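Side-chain contact in thiazoline oxidase/subtilisin-like protease (Prochloron didemni, PDB 4H6X), which is the subtilisin-like protease of patellamide maturation, which probably cleaves and macrocyclises precursor peptides by transamidation: residues H11-D14 with E15-P18. Residues are numbered along the deposited sequence; the frame is centred on the assembly and turned at random.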
ATOM      1  N   HIS A  11       8.931 -12.856   7.341  1.00 37.27           N
ATOM      2  CA  HIS A  11       8.445 -11.495   7.202  1.00 35.19           C
ATOM      3  C   HIS A  11       7.902 -11.072   8.545  1.00 33.79           C
ATOM      4  O   HIS A  11       7.353 -11.894   9.276  1.00 34.89           O
ATOM      5  CB  HIS A  11       7.338 -11.425   6.141  1.00 34.46           C
ATOM      6  CG  HIS A  11       6.927 -10.028   5.790  1.00 33.87           C
ATOM      7  ND1 HIS A  11       6.044  -9.300   6.557  1.00 33.84           N
ATOM      8  CD2 HIS A  11       7.284  -9.224   4.760  1.00 31.41           C
ATOM      9  CE1 HIS A  11       5.878  -8.105   6.017  1.00 33.55           C
ATOM     10  NE2 HIS A  11       6.619  -8.034   4.925  1.00 32.14           N
ATOM     11  N   ASP A  12       8.042  -9.786   8.850  1.00 33.73           N
ATOM     12  CA  ASP A  12       7.563  -9.177  10.092  1.00 33.98           C
ATOM     13  C   ASP A  12       6.106  -9.507  10.427  1.00 35.84           C
ATOM     14  O   ASP A  12       5.743  -9.573  11.610  1.00 34.39           O
ATOM     15  CB  ASP A  12       7.756  -7.656  10.018  1.00 35.20           C
ATOM     16  CG  ASP A  12       7.332  -6.943  11.283  1.00 37.94           C
ATOM     17  OD1 ASP A  12       8.007  -7.111  12.325  1.00 38.78           O
ATOM     18  OD2 ASP A  12       6.338  -6.186  11.241  1.00 37.96           O
ATOM     19  N   LEU A  13       5.278  -9.709   9.395  1.00 34.67           N
ATOM     20  CA  LEU A  13       3.837  -9.896   9.586  1.00 33.81           C
ATOM     21  C   LEU A  13       3.393 -11.361   9.486  1.00 34.68           C
ATOM     22  O   LEU A  13       2.194 -11.651   9.574  1.00 33.83           O
ATOM     23  CB  LEU A  13       3.031  -9.017   8.600  1.00 32.81           C
ATOM     24  CG  LEU A  13       3.238  -7.498   8.683  1.00 32.64           C
ATOM     25  CD1 LEU A  13       2.540  -6.754   7.547  1.00 30.44           C
ATOM     26  CD2 LEU A  13       2.804  -6.955  10.047  1.00 31.75           C
ATOM     27  N   ASP A  14       4.353 -12.271   9.308  1.00 36.22           N
ATOM     28  CA  ASP A  14       4.060 -13.711   9.225  1.00 38.35           C
ATOM     29  C   ASP A  14       3.133 -14.199  10.336  1.00 40.15           C
ATOM     30  O   ASP A  14       2.160 -14.915  10.071  1.00 38.76           O
ATOM     31  CB  ASP A  14       5.341 -14.551   9.226  1.00 37.24           C
ATOM     32  CG  ASP A  14       6.050 -14.549   7.886  1.00 41.22           C
ATOM     33  OD1 ASP A  14       5.425 -14.212   6.844  1.00 39.72           O
ATOM     34  OD2 ASP A  14       7.250 -14.902   7.870  1.00 39.70           O
ATOM     35  N   GLU A  15       3.430 -13.799  11.569  1.00 41.46           N
ATOM     36  CA  GLU A  15       2.655 -14.244  12.719  1.00 44.84           C
ATOM     37  C   GLU A  15       1.299 -13.566  12.806  1.00 41.85           C
ATOM     38  O   GLU A  15       0.355 -14.135  13.346  1.00 43.28           O
ATOM     39  CB  GLU A  15       3.444 -14.059  14.025  1.00 49.14           C
ATOM     40  CG  GLU A  15       4.647 -14.990  14.154  1.00 56.29           C
ATOM     41  CD  GLU A  15       4.282 -16.458  13.974  1.00 60.77           C
ATOM     42  OE1 GLU A  15       3.347 -16.938  14.656  1.00 64.06           O
ATOM     43  OE2 GLU A  15       4.931 -17.140  13.148  1.00 64.46           O
ATOM     44  N   ARG A  16       1.197 -12.361  12.257  1.00 37.39           N
ATOM     45  CA  ARG A  16      -0.057 -11.618  12.298  1.00 34.09           C
ATOM     46  C   ARG A  16      -0.969 -11.960  11.120  1.00 32.42           C
ATOM     47  O   ARG A  16      -2.153 -11.643  11.145  1.00 31.22           O
ATOM     48  CB  ARG A  16       0.219 -10.111  12.368  1.00 34.60           C
ATOM     49  CG  ARG A  16       0.826  -9.672  13.696  1.00 35.93           C
ATOM     50  CD  ARG A  16       1.368  -8.244  13.654  1.00 37.52           C
ATOM     51  NE  ARG A  16       0.310  -7.236  13.526  1.00 37.42           N
ATOM     52  CZ  ARG A  16       0.520  -5.919  13.464  1.00 35.80           C
ATOM     53  NH1 ARG A  16       1.754  -5.426  13.513  1.00 32.41           N
ATOM     54  NH2 ARG A  16      -0.514  -5.093  13.357  1.00 33.31           N
ATOM     55  N   ILE A  17      -0.407 -12.588  10.086  1.00 31.11           N
ATOM     56  CA  ILE A  17      -1.169 -12.922   8.873  1.00 32.21           C
ATOM     57  C   ILE A  17      -1.029 -14.401   8.522  1.00 31.04           C
ATOM     58  O   ILE A  17      -0.108 -14.796   7.806  1.00 31.05           O
ATOM     59  CB  ILE A  17      -0.795 -12.036   7.653  1.00 31.02           C
ATOM     60  CG1 ILE A  17      -0.883 -10.546   8.027  1.00 32.05           C
ATOM     61  CG2 ILE A  17      -1.724 -12.324   6.487  1.00 31.59           C
ATOM     62  CD1 ILE A  17      -0.378  -9.594   6.957  1.00 30.64           C
ATOM     63  N   PRO A  18      -1.965 -15.230   9.019  1.00 33.75           N
ATOM     64  CA  PRO A  18      -1.982 -16.649   8.667  1.00 33.77           C
ATOM     65  C   PRO A  18      -1.881 -16.840   7.152  1.00 33.49           C
ATOM     66  O   PRO A  18      -2.576 -16.163   6.401  1.00 35.51           O
ATOM     67  CB  PRO A  18      -3.353 -17.111   9.191  1.00 35.01           C
ATOM     68  CG  PRO A  18      -3.624 -16.203  10.345  1.00 35.35           C
ATOM     69  CD  PRO A  18      -3.112 -14.864   9.873  1.00 33.20           C
TER
HETATM   70  O   HOH W   1       4.405  -6.730  13.323  1.00 44.84           O
HETATM   71  O   HOH W   2       5.957 -12.595  12.240  1.00 51.60           O
HETATM   72  O   HOH W   3       0.072 -16.409  11.252  1.00 47.36           O
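The carbonyl oxygen of L13 is shared by two amides of the following residues, and so illustrates how consecutive turns can wind a loop without forming a regular helix. I17 N reaches L13 O at 2.8 Å and R16 N reaches the same oxygen at 2.9 Å, both weak bonds because their N-H directions are well off the line to the acceptor. Just upstream, a type I beta turn from H11 to D14 is closed by the backbone bond from D14 N to H11 O and reinforced by two side-chain acceptors. H11 N donates to D14 OD2 at 2.7 Å, nearly straight but arriving from above the carboxylate plane, about 60° out of it. L13 N in turn meets H11 ND1 at 3.0 Å, tilted only slightly from the imidazole plane; with CG of H11 anti to its amide nitrogen, chi1 of -171° carries the ring to the L13 backbone, where L13 CA lies at its edge and ND1 receives the N-H.

Water extends the polar network across the two segments. One molecule donates to D12 OD2 and accepts from R16 NH1, linking groups of opposite charge whose nearest charged atoms stand 5.2 Å apart. Each partner is held elsewhere too: D12 OD1 forms a salt bridge with R269, while R16 NH2 bonds to the carbonyl of E255. A second water accepts from E15 N and donates weakly to D12 O.

Farther inward the contact becomes apolar. L13 and I17 are buried and both pack on V279 of helix 273-293; this packing joins the loop just ahead of helix 20-26 to the body of the subtilisin-like fold. The CD2 methyl of L13 lies over one face of the R16 guanidinium, 3.9 Å from NH1, whereas L13 CB touches the I17 CD1 methyl at 3.8 Å.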